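Local coordinates for Crov588 (Cafeteriavirus, PDB 6NYR), which is of unknown function but folds as a circular leucine-rich-repeat protein built from FNIP repeats in a giant virus, at residues A[273-287]-A[294-308]. Numbering follows the deposited sequence.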
ATOM      1  N   ASN A 273     -23.945   1.380 -25.187  1.00 63.98           N
ATOM      2  CA  ASN A 273     -23.667   2.778 -24.886  1.00 64.96           C
ATOM      3  C   ASN A 273     -23.612   3.068 -23.393  1.00 61.02           C
ATOM      4  O   ASN A 273     -23.173   4.159 -23.009  1.00 58.24           O
ATOM      5  CB  ASN A 273     -24.729   3.661 -25.545  1.00 69.56           C
ATOM      6  CG  ASN A 273     -24.499   3.836 -27.030  1.00 73.59           C
ATOM      7  OD1 ASN A 273     -23.358   3.953 -27.479  1.00 73.03           O
ATOM      8  ND2 ASN A 273     -25.580   3.856 -27.804  1.00 74.63           N
ATOM      9  N   SER A 274     -24.033   2.126 -22.547  1.00 59.71           N
ATOM     10  CA  SER A 274     -23.997   2.331 -21.105  1.00 58.75           C
ATOM     11  C   SER A 274     -22.596   2.212 -20.517  1.00 58.90           C
ATOM     12  O   SER A 274     -22.372   2.669 -19.390  1.00 60.67           O
ATOM     13  CB  SER A 274     -24.916   1.314 -20.420  1.00 59.22           C
ATOM     14  OG  SER A 274     -24.719   0.013 -20.963  1.00 57.46           O
ATOM     15  N   LEU A 275     -21.653   1.617 -21.242  1.00 55.89           N
ATOM     16  CA  LEU A 275     -20.339   1.346 -20.675  1.00 53.80           C
ATOM     17  C   LEU A 275     -19.613   2.639 -20.321  1.00 52.04           C
ATOM     18  O   LEU A 275     -19.501   3.552 -21.144  1.00 55.82           O
ATOM     19  CB  LEU A 275     -19.498   0.529 -21.657  1.00 52.13           C
ATOM     20  CG  LEU A 275     -19.730  -0.980 -21.703  1.00 51.90           C
ATOM     21  CD1 LEU A 275     -19.004  -1.582 -22.910  1.00 52.18           C
ATOM     22  CD2 LEU A 275     -19.273  -1.654 -20.417  1.00 48.03           C
ATOM     23  N   THR A 276     -19.108   2.703 -19.091  1.00 48.90           N
ATOM     24  CA  THR A 276     -18.261   3.803 -18.651  1.00 49.67           C
ATOM     25  C   THR A 276     -16.790   3.422 -18.561  1.00 48.04           C
ATOM     26  O   THR A 276     -15.927   4.277 -18.792  1.00 48.84           O
ATOM     27  CB  THR A 276     -18.728   4.319 -17.284  1.00 50.40           C
ATOM     28  OG1 THR A 276     -18.844   3.222 -16.368  1.00 50.88           O
ATOM     29  CG2 THR A 276     -20.071   5.025 -17.411  1.00 50.84           C
ATOM     30  N   HIS A 277     -16.486   2.168 -18.232  1.00 46.87           N
ATOM     31  CA  HIS A 277     -15.114   1.704 -18.074  1.00 44.04           C
ATOM     32  C   HIS A 277     -14.842   0.526 -18.998  1.00 45.38           C
ATOM     33  O   HIS A 277     -15.564  -0.478 -18.965  1.00 46.86           O
ATOM     34  CB  HIS A 277     -14.832   1.288 -16.626  1.00 41.64           C
ATOM     35  CG  HIS A 277     -14.887   2.415 -15.645  1.00 42.71           C
ATOM     36  ND1 HIS A 277     -16.027   3.161 -15.424  1.00 44.23           N
ATOM     37  CD2 HIS A 277     -13.938   2.931 -14.829  1.00 40.72           C
ATOM     38  CE1 HIS A 277     -15.778   4.083 -14.514  1.00 42.44           C
ATOM     39  NE2 HIS A 277     -14.519   3.965 -14.135  1.00 42.84           N
ATOM     40  N   ILE A 278     -13.801   0.648 -19.818  1.00 46.90           N
ATOM     41  CA  ILE A 278     -13.322  -0.443 -20.660  1.00 48.11           C
ATOM     42  C   ILE A 278     -11.839  -0.651 -20.394  1.00 46.70           C
ATOM     43  O   ILE A 278     -11.053   0.300 -20.452  1.00 46.52           O
ATOM     44  CB  ILE A 278     -13.560  -0.168 -22.158  1.00 50.69           C
ATOM     45  CG1 ILE A 278     -15.060  -0.169 -22.459  1.00 52.97           C
ATOM     46  CG2 ILE A 278     -12.838  -1.196 -23.020  1.00 51.34           C
ATOM     47  CD1 ILE A 278     -15.410   0.242 -23.868  1.00 53.09           C
ATOM     48  N   THR A 279     -11.459  -1.892 -20.117  1.00 47.71           N
ATOM     49  CA  THR A 279     -10.063  -2.285 -19.994  1.00 49.86           C
ATOM     50  C   THR A 279      -9.795  -3.423 -20.967  1.00 45.69           C
ATOM     51  O   THR A 279     -10.555  -4.396 -21.013  1.00 47.81           O
ATOM     52  CB  THR A 279      -9.726  -2.720 -18.566  1.00 54.51           C
ATOM     53  OG1 THR A 279      -9.894  -1.607 -17.677  1.00 56.87           O
ATOM     54  CG2 THR A 279      -8.286  -3.223 -18.483  1.00 53.61           C
ATOM     55  N   PHE A 280      -8.739  -3.287 -21.757  1.00 45.52           N
ATOM     56  CA  PHE A 280      -8.298  -4.346 -22.654  1.00 46.42           C
ATOM     57  C   PHE A 280      -7.165  -5.129 -22.001  1.00 44.68           C
ATOM     58  O   PHE A 280      -6.461  -4.634 -21.116  1.00 45.22           O
ATOM     59  CB  PHE A 280      -7.832  -3.784 -24.004  1.00 45.21           C
ATOM     60  CG  PHE A 280      -8.954  -3.334 -24.893  1.00 44.63           C
ATOM     61  CD1 PHE A 280      -9.748  -4.257 -25.551  1.00 44.13           C
ATOM     62  CD2 PHE A 280      -9.206  -1.987 -25.080  1.00 44.74           C
ATOM     63  CE1 PHE A 280     -10.781  -3.846 -26.371  1.00 45.26           C
ATOM     64  CE2 PHE A 280     -10.238  -1.566 -25.904  1.00 45.87           C
ATOM     65  CZ  PHE A 280     -11.025  -2.498 -26.550  1.00 45.97           C
ATOM     66  N   GLY A 281      -6.992  -6.369 -22.463  1.00 43.73           N
ATOM     67  CA  GLY A 281      -5.923  -7.218 -21.990  1.00 41.20           C
ATOM     68  C   GLY A 281      -4.660  -7.036 -22.809  1.00 42.56           C
ATOM     69  O   GLY A 281      -4.582  -6.217 -23.722  1.00 42.34           O
ATOM     70  N   ASN A 282      -3.654  -7.841 -22.467  1.00 46.29           N
ATOM     71  CA  ASN A 282      -2.323  -7.650 -23.032  1.00 46.20           C
ATOM     72  C   ASN A 282      -2.334  -7.715 -24.556  1.00 45.04           C
ATOM     73  O   ASN A 282      -1.673  -6.907 -25.218  1.00 47.12           O
ATOM     74  CB  ASN A 282      -1.362  -8.699 -22.466  1.00 49.31           C
ATOM     75  CG  ASN A 282       0.088  -8.277 -22.574  1.00 52.21           C
ATOM     76  OD1 ASN A 282       0.623  -8.132 -23.672  1.00 55.70           O
ATOM     77  ND2 ASN A 282       0.737  -8.094 -21.430  1.00 53.52           N
ATOM     78  N   ASN A 283      -3.088  -8.655 -25.132  1.00 42.29           N
ATOM     79  CA  ASN A 283      -2.916  -8.980 -26.540  1.00 41.61           C
ATOM     80  C   ASN A 283      -3.824  -8.215 -27.489  1.00 41.86           C
ATOM     81  O   ASN A 283      -3.627  -8.315 -28.706  1.00 45.68           O
ATOM     82  CB  ASN A 283      -3.162 -10.472 -26.803  1.00 41.92           C
ATOM     83  CG  ASN A 283      -2.088 -11.352 -26.234  1.00 41.79           C
ATOM     84  OD1 ASN A 283      -1.072 -10.871 -25.733  1.00 42.91           O
ATOM     85  ND2 ASN A 283      -2.296 -12.659 -26.315  1.00 42.95           N
ATOM     86  N   PHE A 284      -4.822  -7.488 -26.996  1.00 40.75           N
ATOM     87  CA  PHE A 284      -5.735  -6.823 -27.914  1.00 40.73           C
ATOM     88  C   PHE A 284      -4.974  -5.834 -28.789  1.00 43.20           C
ATOM     89  O   PHE A 284      -4.288  -4.941 -28.281  1.00 43.10           O
ATOM     90  CB  PHE A 284      -6.848  -6.105 -27.165  1.00 45.22           C
ATOM     91  CG  PHE A 284      -7.785  -5.360 -28.072  1.00 47.86           C
ATOM     92  CD1 PHE A 284      -8.806  -6.026 -28.731  1.00 47.64           C
ATOM     93  CD2 PHE A 284      -7.642  -3.997 -28.271  1.00 47.89           C
ATOM     94  CE1 PHE A 284      -9.665  -5.347 -29.572  1.00 46.46           C
ATOM     95  CE2 PHE A 284      -8.501  -3.313 -29.111  1.00 47.94           C
ATOM     96  CZ  PHE A 284      -9.512  -3.991 -29.761  1.00 46.94           C
ATOM     97  N   ASN A 285      -5.115  -5.982 -30.102  1.00 45.19           N
ATOM     98  CA  ASN A 285      -4.382  -5.149 -31.047  1.00 49.09           C
ATOM     99  C   ASN A 285      -5.168  -5.052 -32.355  1.00 49.35           C
ATOM    100  O   ASN A 285      -4.639  -5.255 -33.448  1.00 48.14           O
ATOM    101  CB  ASN A 285      -2.971  -5.700 -31.261  1.00 46.09           C
ATOM    102  CG  ASN A 285      -2.052  -4.692 -31.921  1.00 47.98           C
ATOM    103  OD1 ASN A 285      -2.373  -3.502 -31.992  1.00 44.69           O
ATOM    104  ND2 ASN A 285      -0.898  -5.153 -32.391  1.00 48.25           N
ATOM    105  N   GLN A 286      -6.454  -4.741 -32.247  1.00 50.64           N
ATOM    106  CA  GLN A 286      -7.335  -4.577 -33.392  1.00 49.17           C
ATOM    107  C   GLN A 286      -7.702  -3.109 -33.566  1.00 50.41           C
ATOM    108  O   GLN A 286      -7.802  -2.354 -32.595  1.00 50.58           O
ATOM    109  CB  GLN A 286      -8.609  -5.411 -33.223  1.00 49.12           C
ATOM    110  CG  GLN A 286      -8.388  -6.918 -33.146  1.00 48.57           C
ATOM    111  CD  GLN A 286      -7.726  -7.474 -34.394  1.00 47.70           C
ATOM    112  OE1 GLN A 286      -8.088  -7.114 -35.511  1.00 51.02           O
ATOM    113  NE2 GLN A 286      -6.758  -8.361 -34.207  1.00 46.71           N
ATOM    114  N   ILE A 287      -7.888  -2.704 -34.822  1.00 52.25           N
ATOM    115  CA  ILE A 287      -8.253  -1.326 -35.112  1.00 57.16           C
ATOM    116  C   ILE A 287      -9.645  -1.043 -34.564  1.00 53.85           C
ATOM    117  O   ILE A 287     -10.559  -1.872 -34.678  1.00 51.60           O
ATOM    118  CB  ILE A 287      -8.184  -1.064 -36.624  1.00 62.51           C
ATOM    119  CG1 ILE A 287      -8.431   0.413 -36.933  1.00 64.31           C
ATOM    120  CG2 ILE A 287      -9.214  -1.905 -37.366  1.00 66.92           C
ATOM    121  CD1 ILE A 287      -7.268   1.314 -36.587  1.00 65.91           C
ATOM    122  N   PRO A 294     -18.618   3.136 -26.968  1.00 55.94           N
ATOM    123  CA  PRO A 294     -19.862   3.699 -26.431  1.00 56.49           C
ATOM    124  C   PRO A 294     -19.716   5.187 -26.146  1.00 55.72           C
ATOM    125  O   PRO A 294     -18.617   5.707 -25.943  1.00 53.98           O
ATOM    126  CB  PRO A 294     -20.108   2.901 -25.142  1.00 55.93           C
ATOM    127  CG  PRO A 294     -18.838   2.185 -24.841  1.00 54.45           C
ATOM    128  CD  PRO A 294     -18.013   2.115 -26.090  1.00 55.35           C
ATOM    129  N   ASN A 295     -20.855   5.874 -26.134  1.00 57.64           N
ATOM    130  CA  ASN A 295     -20.887   7.318 -25.945  1.00 61.50           C
ATOM    131  C   ASN A 295     -20.887   7.729 -24.478  1.00 58.46           C
ATOM    132  O   ASN A 295     -20.780   8.925 -24.188  1.00 55.97           O
ATOM    133  CB  ASN A 295     -22.113   7.895 -26.660  1.00 65.60           C
ATOM    134  CG  ASN A 295     -23.411   7.239 -26.223  1.00 67.95           C
ATOM    135  OD1 ASN A 295     -23.504   6.689 -25.124  1.00 69.39           O
ATOM    136  ND2 ASN A 295     -24.414   7.278 -27.094  1.00 69.02           N
ATOM    137  N   SER A 296     -20.997   6.777 -23.555  1.00 59.29           N
ATOM    138  CA  SER A 296     -20.874   7.061 -22.134  1.00 59.92           C
ATOM    139  C   SER A 296     -19.457   6.868 -21.606  1.00 58.25           C
ATOM    140  O   SER A 296     -19.180   7.255 -20.465  1.00 59.61           O
ATOM    141  CB  SER A 296     -21.822   6.159 -21.329  1.00 60.53           C
ATOM    142  OG  SER A 296     -23.153   6.278 -21.790  1.00 62.83           O
ATOM    143  N   LEU A 297     -18.563   6.289 -22.404  1.00 52.77           N
ATOM    144  CA  LEU A 297     -17.247   5.884 -21.928  1.00 52.27           C
ATOM    145  C   LEU A 297     -16.505   7.038 -21.276  1.00 53.27           C
ATOM    146  O   LEU A 297     -16.322   8.097 -21.882  1.00 56.10           O
ATOM    147  CB  LEU A 297     -16.435   5.327 -23.099  1.00 53.57           C
ATOM    148  CG  LEU A 297     -15.189   4.514 -22.767  1.00 51.21           C
ATOM    149  CD1 LEU A 297     -15.559   3.238 -22.033  1.00 52.54           C
ATOM    150  CD2 LEU A 297     -14.425   4.193 -24.051  1.00 51.24           C
ATOM    151  N   THR A 298     -16.064   6.820 -20.038  1.00 49.20           N
ATOM    152  CA  THR A 298     -15.222   7.781 -19.343  1.00 49.32           C
ATOM    153  C   THR A 298     -13.802   7.288 -19.129  1.00 49.88           C
ATOM    154  O   THR A 298     -12.878   8.102 -19.076  1.00 49.22           O
ATOM    155  CB  THR A 298     -15.822   8.137 -17.976  1.00 48.42           C
ATOM    156  OG1 THR A 298     -15.918   6.960 -17.169  1.00 48.05           O
ATOM    157  CG2 THR A 298     -17.205   8.755 -18.151  1.00 46.57           C
ATOM    158  N   HIS A 299     -13.608   5.978 -18.988  1.00 50.57           N
ATOM    159  CA  HIS A 299     -12.306   5.399 -18.688  1.00 46.96           C
ATOM    160  C   HIS A 299     -11.972   4.338 -19.722  1.00 45.86           C
ATOM    161  O   HIS A 299     -12.779   3.439 -19.984  1.00 40.53           O
ATOM    162  CB  HIS A 299     -12.293   4.820 -17.271  1.00 45.79           C
ATOM    163  CG  HIS A 299     -12.365   5.863 -16.201  1.00 46.81           C
ATOM    164  ND1 HIS A 299     -13.494   6.622 -15.975  1.00 50.08           N
ATOM    165  CD2 HIS A 299     -11.440   6.288 -15.308  1.00 48.58           C
ATOM    166  CE1 HIS A 299     -13.264   7.461 -14.980  1.00 50.07           C
ATOM    167  NE2 HIS A 299     -12.027   7.278 -14.557  1.00 48.57           N
ATOM    168  N   LEU A 300     -10.789   4.467 -20.321  1.00 47.80           N
ATOM    169  CA  LEU A 300     -10.337   3.556 -21.365  1.00 46.08           C
ATOM    170  C   LEU A 300      -8.887   3.184 -21.116  1.00 44.70           C
ATOM    171  O   LEU A 300      -8.016   4.059 -21.085  1.00 41.53           O
ATOM    172  CB  LEU A 300     -10.493   4.194 -22.747  1.00 45.77           C
ATOM    173  CG  LEU A 300     -10.028   3.330 -23.922  1.00 50.19           C
ATOM    174  CD1 LEU A 300     -10.741   1.994 -23.920  1.00 48.78           C
ATOM    175  CD2 LEU A 300     -10.255   4.074 -25.236  1.00 48.46           C
ATOM    176  N   THR A 301      -8.633   1.889 -20.951  1.00 46.98           N
ATOM    177  CA  THR A 301      -7.294   1.364 -20.710  1.00 47.93           C
ATOM    178  C   THR A 301      -6.970   0.342 -21.793  1.00 46.41           C
ATOM    179  O   THR A 301      -7.690  -0.652 -21.945  1.00 43.85           O
ATOM    180  CB  THR A 301      -7.197   0.715 -19.325  1.00 48.85           C
ATOM    181  OG1 THR A 301      -7.446   1.696 -18.311  1.00 49.93           O
ATOM    182  CG2 THR A 301      -5.820   0.093 -19.106  1.00 48.25           C
ATOM    183  N   PHE A 302      -5.901   0.592 -22.548  1.00 44.58           N
ATOM    184  CA  PHE A 302      -5.418  -0.364 -23.529  1.00 44.18           C
ATOM    185  C   PHE A 302      -4.380  -1.288 -22.891  1.00 45.75           C
ATOM    186  O   PHE A 302      -3.714  -0.946 -21.913  1.00 47.32           O
ATOM    187  CB  PHE A 302      -4.797   0.340 -24.742  1.00 43.42           C
ATOM    188  CG  PHE A 302      -5.797   0.992 -25.645  1.00 45.16           C
ATOM    189  CD1 PHE A 302      -6.602   0.229 -26.474  1.00 47.10           C
ATOM    190  CD2 PHE A 302      -5.931   2.371 -25.671  1.00 45.78           C
ATOM    191  CE1 PHE A 302      -7.528   0.829 -27.307  1.00 46.80           C
ATOM    192  CE2 PHE A 302      -6.858   2.975 -26.503  1.00 46.32           C
ATOM    193  CZ  PHE A 302      -7.654   2.199 -27.322  1.00 47.27           C
ATOM    194  N   GLY A 303      -4.231  -2.477 -23.491  1.00 47.87           N
ATOM    195  CA  GLY A 303      -3.223  -3.427 -23.074  1.00 45.89           C
ATOM    196  C   GLY A 303      -1.880  -3.176 -23.743  1.00 45.46           C
ATOM    197  O   GLY A 303      -1.740  -2.337 -24.629  1.00 41.96           O
ATOM    198  N   ASN A 304      -0.886  -3.968 -23.333  1.00 47.34           N
ATOM    199  CA  ASN A 304       0.496  -3.664 -23.692  1.00 47.60           C
ATOM    200  C   ASN A 304       0.744  -3.792 -25.190  1.00 46.65           C
ATOM    201  O   ASN A 304       1.631  -3.115 -25.718  1.00 45.42           O
ATOM    202  CB  ASN A 304       1.452  -4.561 -22.904  1.00 47.53           C
ATOM    203  CG  ASN A 304       1.592  -4.124 -21.454  1.00 46.79           C
ATOM    204  OD1 ASN A 304       1.617  -2.925 -21.157  1.00 47.50           O
ATOM    205  ND2 ASN A 304       1.694  -5.090 -20.547  1.00 43.69           N
ATOM    206  N   ASN A 305      -0.010  -4.639 -25.894  1.00 45.91           N
ATOM    207  CA  ASN A 305       0.241  -4.850 -27.314  1.00 44.99           C
ATOM    208  C   ASN A 305      -0.541  -3.917 -28.234  1.00 45.92           C
ATOM    209  O   ASN A 305      -0.216  -3.837 -29.425  1.00 44.03           O
ATOM    210  CB  ASN A 305      -0.089  -6.293 -27.721  1.00 44.06           C
ATOM    211  CG  ASN A 305       0.877  -7.296 -27.150  1.00 44.31           C
ATOM    212  OD1 ASN A 305       1.796  -6.943 -26.411  1.00 43.33           O
ATOM    213  ND2 ASN A 305       0.674  -8.568 -27.486  1.00 44.44           N
ATOM    214  N   PHE A 306      -1.553  -3.211 -27.734  1.00 47.58           N
ATOM    215  CA  PHE A 306      -2.359  -2.380 -28.619  1.00 46.11           C
ATOM    216  C   PHE A 306      -1.498  -1.321 -29.296  1.00 48.25           C
ATOM    217  O   PHE A 306      -0.782  -0.568 -28.630  1.00 50.97           O
ATOM    218  CB  PHE A 306      -3.492  -1.697 -27.856  1.00 45.26           C
ATOM    219  CG  PHE A 306      -4.325  -0.796 -28.716  1.00 44.41           C
ATOM    220  CD1 PHE A 306      -5.351  -1.314 -29.490  1.00 45.94           C
ATOM    221  CD2 PHE A 306      -4.075   0.567 -28.765  1.00 44.99           C
ATOM    222  CE1 PHE A 306      -6.115  -0.493 -30.290  1.00 46.50           C
ATOM    223  CE2 PHE A 306      -4.839   1.394 -29.566  1.00 46.27           C
ATOM    224  CZ  PHE A 306      -5.862   0.863 -30.328  1.00 47.43           C
ATOM    225  N   ASN A 307      -1.582  -1.251 -30.625  1.00 45.16           N
ATOM    226  CA  ASN A 307      -0.784  -0.289 -31.373  1.00 46.72           C
ATOM    227  C   ASN A 307      -1.426   0.010 -32.722  1.00 46.10           C
ATOM    228  O   ASN A 307      -0.744   0.044 -33.749  1.00 46.95           O
ATOM    229  CB  ASN A 307       0.644  -0.811 -31.566  1.00 44.23           C
ATOM    230  CG  ASN A 307       1.599   0.264 -32.064  1.00 45.09           C
ATOM    231  OD1 ASN A 307       1.304   1.456 -31.988  1.00 43.17           O
ATOM    232  ND2 ASN A 307       2.755  -0.157 -32.570  1.00 50.15           N
ATOM    233  N   GLN A 308      -2.735   0.234 -32.726  1.00 47.58           N
ATOM    234  CA  GLN A 308      -3.469   0.594 -33.932  1.00 47.68           C
ATOM    235  C   GLN A 308      -3.817   2.075 -33.891  1.00 48.18           C
ATOM    236  O   GLN A 308      -4.111   2.628 -32.823  1.00 50.49           O
ATOM    237  CB  GLN A 308      -4.730  -0.256 -34.084  1.00 45.74           C
ATOM    238  CG  GLN A 308      -4.431  -1.742 -34.192  1.00 45.53           C
ATOM    239  CD  GLN A 308      -3.596  -2.083 -35.418  1.00 44.91           C
ATOM    240  OE1 GLN A 308      -3.940  -1.713 -36.544  1.00 47.71           O
ATOM    241  NE2 GLN A 308      -2.485  -2.775 -35.202  1.00 43.49           N
TER
HETATM  242  O   HOH W   1     -10.254   1.969 -17.918  1.00 43.87           O
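With CG beside the backbone N in both His277 (chi1 -66°) and His299 (chi1 -69°), two equivalent imidazoles lie side by side and form an offset stack, centroids 4.2 Å apart, while His299 CB sits over the His277 ring. The hydroxyls of Thr276 and Thr298 meet the ring edges in plane, each hydrogen-bonded to ND1 of the following histidine, which helps fix the ring's rotation; Tyr255 continues the stack beyond His277. Behind the rings, strands 277-279 and 299-301 run parallel. Thr276 O accepts both Thr298 N (2.8 Å) and His299 N (2.9 Å), and the pairing continues through Ile278 N to His299 O, Thr301 N to Ile278 O and Phe280 N to Thr301 O. In the interior of the coil, Ile278 CG1 packs 3.5 Å from Leu297 CD1, and Phe280 lies alongside Phe302, nearly parallel but slid apart. Further along the coil, Asn285 CG is anti to its backbone N (chi1 -164°), bringing OD1 to Asn307 N (2.7 Å) and Gln308 NE2 (3.3 Å), which approach from opposite faces of the amide. Asn307 OD1 likewise accepts hydrogen bonds from Asn329 N and Gln330 NE2. Such contacts recurring from coil to coil are the hallmark of a leucine-rich-repeat solenoid, here closing towards a ring.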